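Local coordinates for protein 11R-lipoxygenase (Gersemia fruticosa, PDB 3VF1) that probably oxygenates polyunsaturated fatty acids at a non-heme iron centre under calcium control, at residues A576-F588 with M625-P637. Residues are numbered along the deposited sequence; the frame is centred on the assembly and turned at random.
Sequences AAVNFSQMATYGF and MVSVVNALTTIYP. With FE2 (Fe (II) ion), chain E.
N579 reaches L632 with one end of its carboxamide and the iron with the other. OD1 coordinates the metal at 2.3 Å, while ND2 donates to L632 O at 2.9 Å in a nearly straight bond (161°) that lies in the asparagine's amide plane but above the plane of the carbonyl. An amide suits this place because it offers both a metal ligand and a donor; CG anti to the backbone N (chi1 -169°) carries the carboxamide out to the iron and to L632 O. H392, H397, H575, the C-terminal carboxylate of I698 and a water complete the iron site of the lipoxygenase fold.

A second shell positions the backbone of this asparagine. Q582, which closes the type I turn begun at N579, returns NE2 to N579 O at 3.0 Å, so that this oxygen accepts from both the backbone and the side chain of one residue. Its OE1 accepts from Q388, and L632 CD1 packs against the amide 3.6 Å from NE2. A leucine in its place would probably leave N579 O with one donor fewer and Q388 without its acceptor, giving the metal-bound asparagine more freedom to shift.

Farther out, helix 582-586 and the 625-632 part of the partner helix run nearly antiparallel (159°). V629 fits CG1 against the backbone of Q582 and M583, and M583 bends its flexible chain to bring CE 3.7 Å from N630 CA. M625 lays its CE methyl over one face of the Y586 ring, 4.0 Å from the ring centroid. At the other end, I635 CD1 makes an off-centre CH-pi contact with F580. Because ND2 is engaged by L632, the asparagine's flip is settled and its oxygen is presented to the iron; the bond is likely to polarise the amide and make OD1 a slightly better ligand.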
ATOM      1  N   ALA A 576       4.649  -2.520  -0.161  1.00 26.44           N
ATOM      2  CA  ALA A 576       5.585  -3.306   0.632  1.00 26.55           C
ATOM      3  C   ALA A 576       6.977  -2.690   0.599  1.00 24.97           C
ATOM      4  O   ALA A 576       7.663  -2.624   1.619  1.00 27.49           O
ATOM      5  CB  ALA A 576       5.635  -4.742   0.126  1.00 25.26           C
ATOM      6  N   ALA A 577       7.389  -2.236  -0.580  1.00 23.27           N
ATOM      7  CA  ALA A 577       8.737  -1.714  -0.774  1.00 23.85           C
ATOM      8  C   ALA A 577       8.966  -0.423   0.006  1.00 25.37           C
ATOM      9  O   ALA A 577      10.051  -0.197   0.539  1.00 26.18           O
ATOM     10  CB  ALA A 577       9.004  -1.490  -2.256  1.00 23.39           C
ATOM     11  N   VAL A 578       7.939   0.419   0.073  1.00 25.62           N
ATOM     12  CA  VAL A 578       8.065   1.725   0.708  1.00 25.56           C
ATOM     13  C   VAL A 578       7.478   1.758   2.119  1.00 26.73           C
ATOM     14  O   VAL A 578       7.487   2.801   2.766  1.00 29.58           O
ATOM     15  CB  VAL A 578       7.368   2.820  -0.123  1.00 26.15           C
ATOM     16  CG1 VAL A 578       7.758   2.705  -1.593  1.00 26.82           C
ATOM     17  CG2 VAL A 578       5.857   2.737   0.038  1.00 24.89           C
ATOM     18  N   ASN A 579       6.969   0.626   2.594  1.00 27.46           N
ATOM     19  CA  ASN A 579       6.332   0.578   3.908  1.00 28.64           C
ATOM     20  C   ASN A 579       7.103  -0.279   4.913  1.00 27.22           C
ATOM     21  O   ASN A 579       7.521   0.208   5.961  1.00 30.22           O
ATOM     22  CB  ASN A 579       4.894   0.069   3.780  1.00 28.41           C
ATOM     23  CG  ASN A 579       4.093   0.242   5.060  1.00 33.82           C
ATOM     24  OD1 ASN A 579       3.261   1.147   5.173  1.00 44.39           O
ATOM     25  ND2 ASN A 579       4.329  -0.636   6.024  1.00 31.65           N
ATOM     26  N   PHE A 580       7.294  -1.555   4.591  1.00 27.92           N
ATOM     27  CA  PHE A 580       7.904  -2.490   5.533  1.00 30.73           C
ATOM     28  C   PHE A 580       9.424  -2.371   5.574  1.00 29.07           C
ATOM     29  O   PHE A 580      10.086  -3.053   6.358  1.00 31.47           O
ATOM     30  CB  PHE A 580       7.484  -3.925   5.206  1.00 27.83           C
ATOM     31  CG  PHE A 580       6.011  -4.163   5.357  1.00 32.36           C
ATOM     32  CD1 PHE A 580       5.444  -4.296   6.612  1.00 34.71           C
ATOM     33  CD2 PHE A 580       5.193  -4.240   4.245  1.00 30.64           C
ATOM     34  CE1 PHE A 580       4.087  -4.506   6.756  1.00 35.72           C
ATOM     35  CE2 PHE A 580       3.835  -4.449   4.381  1.00 31.40           C
ATOM     36  CZ  PHE A 580       3.280  -4.582   5.639  1.00 35.97           C
ATOM     37  N   SER A 581       9.969  -1.498   4.733  1.00 28.28           N
ATOM     38  CA  SER A 581      11.396  -1.207   4.745  1.00 29.63           C
ATOM     39  C   SER A 581      11.699  -0.017   5.653  1.00 29.65           C
ATOM     40  O   SER A 581      12.849   0.411   5.764  1.00 29.38           O
ATOM     41  CB  SER A 581      11.872  -0.896   3.328  1.00 30.21           C
ATOM     42  OG  SER A 581      11.179   0.223   2.803  1.00 26.78           O
ATOM     43  N   GLN A 582      10.667   0.507   6.305  1.00 29.90           N
ATOM     44  CA  GLN A 582      10.787   1.750   7.064  1.00 29.57           C
ATOM     45  C   GLN A 582      11.627   1.630   8.332  1.00 28.25           C
ATOM     46  O   GLN A 582      12.181   2.621   8.800  1.00 30.87           O
ATOM     47  CB  GLN A 582       9.401   2.290   7.421  1.00 28.03           C
ATOM     48  CG  GLN A 582       8.736   3.062   6.299  1.00 29.82           C
ATOM     49  CD  GLN A 582       7.406   3.653   6.715  1.00 29.83           C
ATOM     50  OE1 GLN A 582       7.253   4.870   6.799  1.00 33.70           O
ATOM     51  NE2 GLN A 582       6.433   2.790   6.976  1.00 41.76           N
ATOM     52  N   MET A 583      11.721   0.433   8.900  1.00 28.22           N
ATOM     53  CA  MET A 583      12.505   0.258  10.119  1.00 30.73           C
ATOM     54  C   MET A 583      13.994   0.234   9.789  1.00 28.90           C
ATOM     55  O   MET A 583      14.816   0.751  10.543  1.00 28.78           O
ATOM     56  CB  MET A 583      12.102  -1.021  10.858  1.00 32.69           C
ATOM     57  CG  MET A 583      12.804  -1.187  12.201  1.00 36.14           C
ATOM     58  SD  MET A 583      12.544   0.207  13.322  1.00 39.91           S
ATOM     59  CE  MET A 583      10.889  -0.138  13.919  1.00 40.55           C
ATOM     60  N   ALA A 584      14.335  -0.368   8.655  1.00 28.63           N
ATOM     61  CA  ALA A 584      15.711  -0.373   8.179  1.00 29.22           C
ATOM     62  C   ALA A 584      16.153   1.043   7.822  1.00 29.10           C
ATOM     63  O   ALA A 584      17.335   1.373   7.899  1.00 31.24           O
ATOM     64  CB  ALA A 584      15.846  -1.285   6.971  1.00 28.60           C
ATOM     65  N   THR A 585      15.193   1.876   7.436  1.00 27.17           N
ATOM     66  CA  THR A 585      15.485   3.225   6.963  1.00 29.11           C
ATOM     67  C   THR A 585      15.445   4.259   8.086  1.00 29.75           C
ATOM     68  O   THR A 585      16.316   5.125   8.169  1.00 27.64           O
ATOM     69  CB  THR A 585      14.494   3.645   5.858  1.00 31.73           C
ATOM     70  OG1 THR A 585      14.665   2.797   4.715  1.00 32.62           O
ATOM     71  CG2 THR A 585      14.713   5.093   5.446  1.00 31.16           C
ATOM     72  N   TYR A 586      14.438   4.166   8.948  1.00 27.19           N
ATOM     73  CA  TYR A 586      14.238   5.161   9.998  1.00 28.98           C
ATOM     74  C   TYR A 586      14.616   4.649  11.386  1.00 28.59           C
ATOM     75  O   TYR A 586      14.642   5.418  12.346  1.00 32.16           O
ATOM     76  CB  TYR A 586      12.784   5.637  10.008  1.00 27.95           C
ATOM     77  CG  TYR A 586      12.362   6.317   8.727  1.00 30.71           C
ATOM     78  CD1 TYR A 586      12.725   7.631   8.465  1.00 29.95           C
ATOM     79  CD2 TYR A 586      11.602   5.645   7.779  1.00 27.58           C
ATOM     80  CE1 TYR A 586      12.343   8.257   7.295  1.00 30.45           C
ATOM     81  CE2 TYR A 586      11.214   6.262   6.609  1.00 31.59           C
ATOM     82  CZ  TYR A 586      11.587   7.568   6.371  1.00 34.22           C
ATOM     83  OH  TYR A 586      11.200   8.184   5.205  1.00 33.43           O
ATOM     84  N   GLY A 587      14.903   3.355  11.493  1.00 26.00           N
ATOM     85  CA  GLY A 587      15.298   2.772  12.762  1.00 30.84           C
ATOM     86  C   GLY A 587      16.395   3.595  13.410  1.00 32.31           C
ATOM     87  O   GLY A 587      16.281   4.007  14.564  1.00 33.07           O
ATOM     88  N   PHE A 588      17.465   3.830  12.657  1.00 31.89           N
ATOM     89  CA  PHE A 588      18.539   4.714  13.088  1.00 30.16           C
ATOM     90  C   PHE A 588      18.276   6.109  12.528  1.00 30.08           C
ATOM     91  O   PHE A 588      18.509   6.373  11.349  1.00 30.50           O
ATOM     92  CB  PHE A 588      19.889   4.177  12.611  1.00 30.02           C
ATOM     93  CG  PHE A 588      21.068   4.918  13.169  1.00 29.40           C
ATOM     94  CD1 PHE A 588      21.414   4.791  14.505  1.00 32.15           C
ATOM     95  CD2 PHE A 588      21.836   5.736  12.358  1.00 28.58           C
ATOM     96  CE1 PHE A 588      22.501   5.474  15.020  1.00 29.82           C
ATOM     97  CE2 PHE A 588      22.923   6.418  12.868  1.00 28.80           C
ATOM     98  CZ  PHE A 588      23.256   6.288  14.199  1.00 32.59           C
ATOM     99  N   MET A 625       8.924   8.561  16.629  1.00 33.11           N
ATOM    100  CA  MET A 625       9.090   8.060  15.271  1.00 33.09           C
ATOM    101  C   MET A 625       9.252   6.544  15.261  1.00 30.42           C
ATOM    102  O   MET A 625       8.675   5.861  14.418  1.00 32.77           O
ATOM    103  CB  MET A 625      10.296   8.714  14.595  1.00 30.37           C
ATOM    104  CG  MET A 625      10.474   8.300  13.141  1.00 31.94           C
ATOM    105  SD  MET A 625       8.979   8.582  12.167  1.00 36.78           S
ATOM    106  CE  MET A 625       9.509   8.027  10.548  1.00 35.95           C
ATOM    107  N   VAL A 626      10.036   6.024  16.197  1.00 31.07           N
ATOM    108  CA  VAL A 626      10.271   4.585  16.283  1.00 32.39           C
ATOM    109  C   VAL A 626       8.986   3.845  16.634  1.00 33.66           C
ATOM    110  O   VAL A 626       8.731   2.753  16.129  1.00 34.84           O
ATOM    111  CB  VAL A 626      11.353   4.247  17.328  1.00 33.08           C
ATOM    112  CG1 VAL A 626      11.395   2.747  17.592  1.00 32.60           C
ATOM    113  CG2 VAL A 626      12.710   4.749  16.864  1.00 37.58           C
ATOM    114  N   SER A 627       8.180   4.444  17.505  1.00 35.58           N
ATOM    115  CA  SER A 627       6.899   3.861  17.882  1.00 34.87           C
ATOM    116  C   SER A 627       5.981   3.788  16.667  1.00 34.22           C
ATOM    117  O   SER A 627       5.284   2.794  16.459  1.00 34.87           O
ATOM    118  CB  SER A 627       6.242   4.692  18.988  1.00 35.07           C
ATOM    119  OG  SER A 627       5.040   4.089  19.437  1.00 43.81           O
ATOM    120  N   VAL A 628       5.992   4.847  15.865  1.00 34.49           N
ATOM    121  CA  VAL A 628       5.165   4.914  14.667  1.00 34.00           C
ATOM    122  C   VAL A 628       5.635   3.918  13.613  1.00 37.72           C
ATOM    123  O   VAL A 628       4.849   3.108  13.120  1.00 38.33           O
ATOM    124  CB  VAL A 628       5.169   6.332  14.067  1.00 34.95           C
ATOM    125  CG1 VAL A 628       4.639   6.318  12.636  1.00 39.87           C
ATOM    126  CG2 VAL A 628       4.347   7.274  14.939  1.00 33.40           C
ATOM    127  N   VAL A 629       6.918   3.978  13.269  1.00 35.40           N
ATOM    128  CA  VAL A 629       7.483   3.082  12.265  1.00 34.47           C
ATOM    129  C   VAL A 629       7.293   1.623  12.666  1.00 35.55           C
ATOM    130  O   VAL A 629       7.054   0.764  11.821  1.00 37.09           O
ATOM    131  CB  VAL A 629       8.982   3.355  12.045  1.00 31.36           C
ATOM    132  CG1 VAL A 629       9.626   2.220  11.255  1.00 32.61           C
ATOM    133  CG2 VAL A 629       9.176   4.679  11.330  1.00 30.82           C
ATOM    134  N   ASN A 630       7.399   1.346  13.961  1.00 37.10           N
ATOM    135  CA  ASN A 630       7.190  -0.003  14.463  1.00 36.88           C
ATOM    136  C   ASN A 630       5.745  -0.442  14.244  1.00 38.35           C
ATOM    137  O   ASN A 630       5.473  -1.616  13.994  1.00 38.29           O
ATOM    138  CB  ASN A 630       7.547  -0.079  15.949  1.00 35.65           C
ATOM    139  CG  ASN A 630       7.380  -1.473  16.518  1.00 40.13           C
ATOM    140  OD1 ASN A 630       8.181  -2.368  16.239  1.00 43.98           O
ATOM    141  ND2 ASN A 630       6.345  -1.664  17.330  1.00 37.69           N
ATOM    142  N   ALA A 631       4.825   0.514  14.328  1.00 35.25           N
ATOM    143  CA  ALA A 631       3.409   0.240  14.112  1.00 40.36           C
ATOM    144  C   ALA A 631       3.095   0.060  12.628  1.00 40.25           C
ATOM    145  O   ALA A 631       2.382  -0.868  12.250  1.00 41.68           O
ATOM    146  CB  ALA A 631       2.563   1.359  14.695  1.00 39.13           C
ATOM    147  N   LEU A 632       3.629   0.945  11.793  1.00 39.53           N
ATOM    148  CA  LEU A 632       3.374   0.893  10.356  1.00 39.05           C
ATOM    149  C   LEU A 632       3.869  -0.410   9.733  1.00 39.44           C
ATOM    150  O   LEU A 632       3.361  -0.834   8.698  1.00 43.32           O
ATOM    151  CB  LEU A 632       4.033   2.080   9.651  1.00 39.33           C
ATOM    152  CG  LEU A 632       3.475   3.468   9.976  1.00 41.97           C
ATOM    153  CD1 LEU A 632       4.287   4.541   9.268  1.00 39.32           C
ATOM    154  CD2 LEU A 632       2.007   3.576   9.593  1.00 47.55           C
ATOM    155  N   THR A 633       4.858  -1.042  10.361  1.00 35.76           N
ATOM    156  CA  THR A 633       5.424  -2.282   9.832  1.00 39.40           C
ATOM    157  C   THR A 633       4.848  -3.512  10.528  1.00 39.09           C
ATOM    158  O   THR A 633       5.458  -4.581  10.517  1.00 41.23           O
ATOM    159  CB  THR A 633       6.966  -2.313   9.968  1.00 35.97           C
ATOM    160  OG1 THR A 633       7.336  -2.306  11.353  1.00 37.45           O
ATOM    161  CG2 THR A 633       7.595  -1.121   9.261  1.00 37.83           C
ATOM    162  N   THR A 634       3.670  -3.362  11.126  1.00 45.80           N
ATOM    163  CA  THR A 634       3.013  -4.471  11.810  1.00 49.82           C
ATOM    164  C   THR A 634       2.515  -5.515  10.817  1.00 44.75           C
ATOM    165  O   THR A 634       1.734  -5.207   9.916  1.00 47.87           O
ATOM    166  CB  THR A 634       1.812  -3.987  12.646  1.00 50.90           C
ATOM    167  OG1 THR A 634       2.264  -3.104  13.680  1.00 49.15           O
ATOM    168  CG2 THR A 634       1.088  -5.167  13.280  1.00 50.28           C
ATOM    169  N   ILE A 635       2.974  -6.751  10.991  1.00 48.75           N
ATOM    170  CA  ILE A 635       2.495  -7.874  10.193  1.00 55.53           C
ATOM    171  C   ILE A 635       1.879  -8.932  11.100  1.00 54.54           C
ATOM    172  O   ILE A 635       2.576  -9.569  11.890  1.00 57.17           O
ATOM    173  CB  ILE A 635       3.629  -8.518   9.374  1.00 53.72           C
ATOM    174  CG1 ILE A 635       4.076  -7.577   8.253  1.00 52.65           C
ATOM    175  CG2 ILE A 635       3.170  -9.847   8.787  1.00 54.74           C
ATOM    176  CD1 ILE A 635       5.234  -8.108   7.432  1.00 51.74           C
ATOM    177  N   TYR A 636       0.568  -9.118  10.983  1.00 54.31           N
ATOM    178  CA  TYR A 636      -0.132 -10.101  11.798  1.00 59.35           C
ATOM    179  C   TYR A 636       0.110 -11.515  11.273  1.00 59.84           C
ATOM    180  O   TYR A 636       0.353 -11.704  10.082  1.00 56.37           O
ATOM    181  CB  TYR A 636      -1.628  -9.792  11.831  1.00 56.76           C
ATOM    182  CG  TYR A 636      -1.948  -8.490  12.528  1.00 59.34           C
ATOM    183  CD1 TYR A 636      -1.866  -8.385  13.910  1.00 60.34           C
ATOM    184  CD2 TYR A 636      -2.328  -7.365  11.806  1.00 56.62           C
ATOM    185  CE1 TYR A 636      -2.153  -7.198  14.557  1.00 55.37           C
ATOM    186  CE2 TYR A 636      -2.619  -6.172  12.443  1.00 54.16           C
ATOM    187  CZ  TYR A 636      -2.529  -6.095  13.819  1.00 57.12           C
ATOM    188  OH  TYR A 636      -2.814  -4.913  14.466  1.00 58.58           O
ATOM    189  N   PRO A 637       0.051 -12.514  12.168  1.00 64.19           N
ATOM    190  CA  PRO A 637       0.317 -13.910  11.792  1.00 63.19           C
ATOM    191  C   PRO A 637      -0.640 -14.438  10.725  1.00 60.38           C
ATOM    192  O   PRO A 637      -0.338 -15.434  10.069  1.00 55.46           O
ATOM    193  CB  PRO A 637       0.111 -14.673  13.106  1.00 65.30           C
ATOM    194  CG  PRO A 637       0.282 -13.656  14.178  1.00 60.11           C
ATOM    195  CD  PRO A 637      -0.243 -12.381  13.605  1.00 61.80           C
TER
HETATM  196 FE   FE2 E 701       1.097   1.619   4.672  1.00 40.14          FE
HETATM  197  O   HOH W   1       1.601   1.837   6.954  1.00 43.10           O